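Local coordinates for protein oligogalacturonate lyase (PDB 3C5M) that probably cleaves oligogalacturonides by a lyase reaction and carries a manganese ion on its seven-bladed beta-propeller, at residues T340-L345 against I351-P356; V365-D370 against A376-D381. All blocks are in the same frame, centred on the assembly; numbering follows the deposited sequence.

Contact 1. Residues T340-L345 against I351-P356. With MN (manganese (II) ion), chain D.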
loop_
_atom_site.group_PDB
_atom_site.type_symbol
_atom_site.label_atom_id
_atom_site.label_comp_id
_atom_site.label_asym_id
_atom_site.label_seq_id
_atom_site.Cartn_x
_atom_site.Cartn_y
_atom_site.Cartn_z
ATOM N N THR A 340 15.842 -4.299 7.977
ATOM C CA THR A 340 16.005 -3.954 6.580
ATOM C C THR A 340 16.910 -2.735 6.437
ATOM O O THR A 340 16.916 -1.853 7.294
ATOM C CB THR A 340 14.636 -3.661 5.916
ATOM O OG1 THR A 340 14.804 -3.529 4.499
ATOM C CG2 THR A 340 14.038 -2.370 6.466
ATOM N N SER A 341 17.687 -2.709 5.361
ATOM C CA SER A 341 18.587 -1.599 5.057
ATOM C C SER A 341 17.784 -0.720 4.128
ATOM O O SER A 341 17.756 -0.973 2.927
ATOM C CB SER A 341 19.799 -2.100 4.279
ATOM O OG SER A 341 19.406 -2.538 2.975
ATOM N N TRP A 342 17.142 0.309 4.654
ATOM C CA TRP A 342 16.315 1.162 3.812
ATOM C C TRP A 342 16.999 1.777 2.587
ATOM O O TRP A 342 16.682 2.897 2.190
ATOM C CB TRP A 342 15.695 2.254 4.668
ATOM C CG TRP A 342 15.023 1.704 5.875
ATOM C CD1 TRP A 342 15.624 1.229 7.007
ATOM C CD2 TRP A 342 13.616 1.570 6.080
ATOM N NE1 TRP A 342 14.673 0.813 7.908
ATOM C CE2 TRP A 342 13.434 1.011 7.364
ATOM C CE3 TRP A 342 12.488 1.869 5.301
ATOM C CZ2 TRP A 342 12.171 0.749 7.890
ATOM C CZ3 TRP A 342 11.232 1.607 5.822
ATOM C CH2 TRP A 342 11.083 1.051 7.109
ATOM N N ASP A 343 17.917 1.033 1.979
ATOM C CA ASP A 343 18.654 1.490 0.804
ATOM C C ASP A 343 17.770 1.599 -0.426
ATOM O O ASP A 343 16.707 0.997 -0.498
ATOM C CB ASP A 343 19.803 0.528 0.507
ATOM C CG ASP A 343 20.873 0.545 1.578
ATOM O OD1 ASP A 343 21.765 -0.325 1.521
ATOM O OD2 ASP A 343 20.824 1.429 2.463
ATOM N N VAL A 344 18.224 2.376 -1.396
ATOM C CA VAL A 344 17.479 2.541 -2.626
ATOM C C VAL A 344 18.154 1.737 -3.722
ATOM O O VAL A 344 19.265 2.049 -4.137
ATOM C CB VAL A 344 17.414 4.015 -3.049
ATOM C CG1 VAL A 344 16.587 4.801 -2.047
ATOM C CG2 VAL A 344 18.813 4.590 -3.123
ATOM N N LEU A 345 17.485 0.688 -4.178
ATOM C CA LEU A 345 18.023 -0.155 -5.229
ATOM C C LEU A 345 17.638 0.365 -6.611
ATOM O O LEU A 345 16.456 0.448 -6.945
ATOM C CB LEU A 345 17.508 -1.582 -5.061
ATOM C CG LEU A 345 18.352 -2.548 -4.234
ATOM C CD1 LEU A 345 19.580 -2.934 -5.031
ATOM C CD2 LEU A 345 18.735 -1.916 -2.900
ATOM N N ILE A 351 11.176 -1.022 -2.905
ATOM C CA ILE A 351 11.429 -2.473 -2.795
ATOM C C ILE A 351 11.957 -2.879 -1.444
ATOM O O ILE A 351 11.671 -3.967 -0.942
ATOM C CB ILE A 351 12.461 -2.973 -3.804
ATOM C CG1 ILE A 351 13.346 -1.814 -4.241
ATOM C CG2 ILE A 351 11.774 -3.662 -4.967
ATOM C CD1 ILE A 351 14.226 -2.180 -5.395
ATOM N N THR A 352 12.721 -1.971 -0.861
ATOM C CA THR A 352 13.367 -2.208 0.410
ATOM C C THR A 352 12.434 -2.026 1.614
ATOM O O THR A 352 12.763 -2.434 2.723
ATOM C CB THR A 352 14.629 -1.307 0.489
ATOM O OG1 THR A 352 15.282 -1.502 1.737
ATOM C CG2 THR A 352 14.254 0.169 0.319
ATOM N N HIS A 353 11.260 -1.442 1.396
ATOM C CA HIS A 353 10.308 -1.247 2.489
ATOM C C HIS A 353 9.628 -2.552 2.922
ATOM O O HIS A 353 9.190 -3.355 2.092
ATOM C CB HIS A 353 9.224 -0.234 2.089
ATOM C CG HIS A 353 9.723 1.173 1.945
ATOM N ND1 HIS A 353 8.874 2.256 1.844
ATOM C CD2 HIS A 353 10.978 1.673 1.883
ATOM C CE1 HIS A 353 9.586 3.362 1.728
ATOM N NE2 HIS A 353 10.865 3.037 1.747
ATOM N N PRO A 354 9.540 -2.781 4.235
ATOM C CA PRO A 354 8.901 -3.995 4.748
ATOM C C PRO A 354 7.424 -4.088 4.353
ATOM O O PRO A 354 6.953 -5.155 3.960
ATOM C CB PRO A 354 9.083 -3.871 6.259
ATOM C CG PRO A 354 10.371 -3.075 6.377
ATOM C CD PRO A 354 10.189 -2.027 5.320
ATOM N N HIS A 355 6.708 -2.964 4.453
ATOM C CA HIS A 355 5.274 -2.899 4.122
ATOM C C HIS A 355 4.500 -4.034 4.781
ATOM O O HIS A 355 3.807 -4.809 4.118
ATOM C CB HIS A 355 5.078 -2.946 2.600
ATOM C CG HIS A 355 5.574 -1.722 1.903
ATOM N ND1 HIS A 355 5.977 -1.727 0.587
ATOM C CD2 HIS A 355 5.762 -0.458 2.351
ATOM C CE1 HIS A 355 6.397 -0.519 0.256
ATOM N NE2 HIS A 355 6.275 0.269 1.311
ATOM N N PRO A 356 4.608 -4.141 6.098
ATOM C CA PRO A 356 3.914 -5.197 6.828
ATOM C C PRO A 356 2.407 -5.187 6.611
ATOM O O PRO A 356 1.772 -4.143 6.524
ATOM C CB PRO A 356 4.318 -4.943 8.279
ATOM C CG PRO A 356 4.530 -3.470 8.315
ATOM C CD PRO A 356 5.230 -3.177 7.011
HETATM MN MN MN D . 6.665 2.350 1.755
HETATM O O HOH W 1 6.860 4.601 1.773
#
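Thr-352 is gripped by residues 340-345 through both its side chain and its backbone, a compact example of how two limbs of an irregular loop can hold a metal-binding segment without regular secondary structure. Its OG1 donates to Ser-341 O at 2.8 Å, approaching from above the carbonyl plane at a C=O...O angle of 118°. A second bond runs the other way: Thr-340 OG1 donates to Thr-352 O (2.9 Å), lying in the plane of that carbonyl. In Thr-352 the hydroxyl stands anti to the backbone N (chi1 179°), which turns it to Ser-341.

Beside this polar pair the indole of Trp-342 points the edge of its six-membered ring at one face of the His-353 imidazole, an offset edge-to-face pair with centroids 5.4 Å apart and planes at 61°. Ring atom CH2 of Trp-342 also meets Pro-354 CD at 3.7 Å, while the CG2 methyl of Thr-340 lies against one indole face and reaches Pro-354 CG. The imidazole thus has an aromatic neighbour on one face and coordinates manganese through ND1. His-355 NE2 and a water bind the same ion, and His-287 and Gln-350 complete the site.

Toward Leu-345 the contact thins. Leu-345 CB meets CD1 of the buried Ile-351, but Asp-343 and Val-344 start their side chains away from 351-356, and Asp-343 is exposed to solvent.

Both segments belong to the loop between strands 334-337 and 357-358; Trp-342 and Pro-354 lean on Asp-300 of strand 296-301, Trp-342 also reaches Ser-286 and His-287 of strand 285-290, and Thr-340 touches Ser-369 of strand 364-369.

Contact 2. Residues V365-D370 against A376-D381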
loop_
_atom_site.group_PDB
_atom_site.type_symbol
_atom_site.label_atom_id
_atom_site.label_comp_id
_atom_site.label_asym_id
_atom_site.label_seq_id
_atom_site.Cartn_x
_atom_site.Cartn_y
_atom_site.Cartn_z
ATOM N N VAL A 365 2.351 -12.156 9.507
ATOM C CA VAL A 365 2.576 -10.848 8.934
ATOM C C VAL A 365 3.560 -11.030 7.795
ATOM O O VAL A 365 4.651 -11.580 7.983
ATOM C CB VAL A 365 3.181 -9.868 9.941
ATOM C CG1 VAL A 365 3.629 -8.602 9.223
ATOM C CG2 VAL A 365 2.159 -9.520 11.001
ATOM N N LEU A 366 3.151 -10.571 6.613
ATOM C CA LEU A 366 3.946 -10.653 5.391
ATOM C C LEU A 366 4.685 -9.354 5.281
ATOM O O LEU A 366 4.125 -8.307 5.587
ATOM C CB LEU A 366 3.028 -10.798 4.188
ATOM C CG LEU A 366 3.636 -10.825 2.800
ATOM C CD1 LEU A 366 4.226 -12.215 2.533
ATOM C CD2 LEU A 366 2.548 -10.517 1.767
ATOM N N PHE A 367 5.940 -9.419 4.846
ATOM C CA PHE A 367 6.757 -8.215 4.699
ATOM C C PHE A 367 8.006 -8.488 3.883
ATOM O O PHE A 367 8.373 -9.645 3.680
ATOM C CB PHE A 367 7.135 -7.663 6.076
ATOM C CG PHE A 367 8.052 -8.554 6.866
ATOM C CD1 PHE A 367 9.427 -8.440 6.741
ATOM C CD2 PHE A 367 7.545 -9.491 7.746
ATOM C CE1 PHE A 367 10.284 -9.245 7.487
ATOM C CE2 PHE A 367 8.401 -10.300 8.495
ATOM C CZ PHE A 367 9.770 -10.173 8.363
ATOM N N THR A 368 8.647 -7.426 3.403
ATOM C CA THR A 368 9.864 -7.558 2.603
ATOM C C THR A 368 11.083 -7.182 3.422
ATOM O O THR A 368 10.982 -6.394 4.356
ATOM C CB THR A 368 9.879 -6.604 1.378
ATOM O OG1 THR A 368 8.704 -6.799 0.583
ATOM C CG2 THR A 368 11.105 -6.880 0.511
ATOM N N SER A 369 12.233 -7.758 3.089
ATOM C CA SER A 369 13.476 -7.391 3.762
ATOM C C SER A 369 14.688 -7.826 2.962
ATOM O O SER A 369 14.627 -8.801 2.221
ATOM C CB SER A 369 13.577 -7.992 5.158
ATOM O OG SER A 369 14.739 -7.460 5.781
ATOM N N ASP A 370 15.790 -7.102 3.093
ATOM C CA ASP A 370 16.992 -7.493 2.368
ATOM C C ASP A 370 18.142 -7.779 3.319
ATOM O O ASP A 370 19.304 -7.682 2.940
ATOM C CB ASP A 370 17.411 -6.403 1.381
ATOM C CG ASP A 370 17.794 -5.097 2.063
ATOM O OD1 ASP A 370 18.269 -4.172 1.344
ATOM O OD2 ASP A 370 17.621 -4.991 3.299
ATOM N N ALA A 376 13.822 -9.881 -0.179
ATOM C CA ALA A 376 13.082 -11.136 -0.196
ATOM C C ALA A 376 11.805 -11.008 0.642
ATOM O O ALA A 376 11.636 -10.053 1.413
ATOM C CB ALA A 376 13.954 -12.256 0.342
ATOM N N ILE A 377 10.921 -11.990 0.506
ATOM C CA ILE A 377 9.638 -11.980 1.196
ATOM C C ILE A 377 9.573 -12.948 2.369
ATOM O O ILE A 377 9.915 -14.124 2.234
ATOM C CB ILE A 377 8.500 -12.318 0.199
ATOM C CG1 ILE A 377 8.589 -11.396 -1.015
ATOM C CG2 ILE A 377 7.147 -12.117 0.840
ATOM C CD1 ILE A 377 7.610 -11.744 -2.093
ATOM N N TYR A 378 9.121 -12.452 3.518
ATOM C CA TYR A 378 9.005 -13.271 4.728
ATOM C C TYR A 378 7.604 -13.187 5.291
ATOM O O TYR A 378 6.854 -12.273 4.976
ATOM C CB TYR A 378 9.968 -12.778 5.816
ATOM C CG TYR A 378 11.427 -12.744 5.422
ATOM C CD1 TYR A 378 11.940 -11.703 4.657
ATOM C CD2 TYR A 378 12.287 -13.776 5.790
ATOM C CE1 TYR A 378 13.273 -11.689 4.259
ATOM C CE2 TYR A 378 13.626 -13.772 5.399
ATOM C CZ TYR A 378 14.111 -12.725 4.629
ATOM O OH TYR A 378 15.429 -12.725 4.212
ATOM N N ILE A 379 7.253 -14.153 6.123
ATOM C CA ILE A 379 5.967 -14.151 6.791
ATOM C C ILE A 379 6.285 -14.498 8.236
ATOM O O ILE A 379 6.736 -15.603 8.533
ATOM C CB ILE A 379 4.996 -15.210 6.227
ATOM C CG1 ILE A 379 4.401 -14.731 4.908
ATOM C CG2 ILE A 379 3.873 -15.466 7.219
ATOM C CD1 ILE A 379 3.635 -15.775 4.180
ATOM N N ALA A 380 6.068 -13.547 9.134
ATOM C CA ALA A 380 6.337 -13.775 10.542
ATOM C C ALA A 380 5.075 -14.271 11.237
ATOM O O ALA A 380 4.008 -13.679 11.093
ATOM C CB ALA A 380 6.821 -12.487 11.196
ATOM N N ASP A 381 5.200 -15.360 11.990
ATOM C CA ASP A 381 4.072 -15.910 12.731
ATOM C C ASP A 381 3.623 -14.878 13.745
ATOM O O ASP A 381 4.386 -13.987 14.095
ATOM C CB ASP A 381 4.485 -17.204 13.442
ATOM C CG ASP A 381 4.342 -18.436 12.549
ATOM O OD1 ASP A 381 4.737 -18.381 11.352
ATOM O OD2 ASP A 381 3.842 -19.469 13.051
#
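Val-365 and Ala-380, Phe-367 and Tyr-378, and Ser-369 and Ala-376 form three hydrogen-bonded antiparallel pairs, each linked by two backbone bonds. The straightest is Tyr-378 N to Phe-367 O, 2.9 Å long with an angle of 178° at the hydrogen. At the pairs between, CA-H...O contacts join Leu-366 CA to Tyr-378 O and Thr-368 CA to Ala-376 O.

These strands form a beta hairpin within a propeller blade, with 376-381 also bonded to strand 22-25 from near the N-terminus. Such joining of the two chain ends in one blade is the "Velcro" closure of many beta-propellers.

Aromatic contacts occupy the face bearing Val-365, Phe-367, Tyr-378 and Ala-380. With CG between the backbone N and carbonyl carbon (chi1 66°), Phe-367 carries its ring toward the neighbouring strand, where Tyr-378 CB lies over one face as a CH-pi contact, 4.0 Å from the centroid. The two rings are close to parallel (18°) but displaced laterally enough to share little stacking area. Ala-380 CB meets the phenyl edge at CE2. Tyr-378 OH is hydrogen-bonded to Glu-372 OE2, outside the two strands.

Aliphatic packing takes the other face, where the CD1 methyl of Leu-366 touches both Ile-377 CG2 (3.4 Å) and Ile-379 CG1 (3.5 Å).

Contact 1 comes first in the chain and contact 2 follows, their centres about 11 Å apart. The loop of contact 1 leads into strand 357-358, the edge strand next to 364-369 in the sheet that holds the hairpin of contact 2. The two also touch directly: Pro-354 O and Thr-368 N are 2.9 Å apart, a probable hydrogen bond, and Ser-341 OG probably bonds Asp-370 OD2. The manganese-binding loop is therefore fastened to the blade that unites both chain ends, and the side chain of Thr-368 lies about 9 Å from the manganese ion.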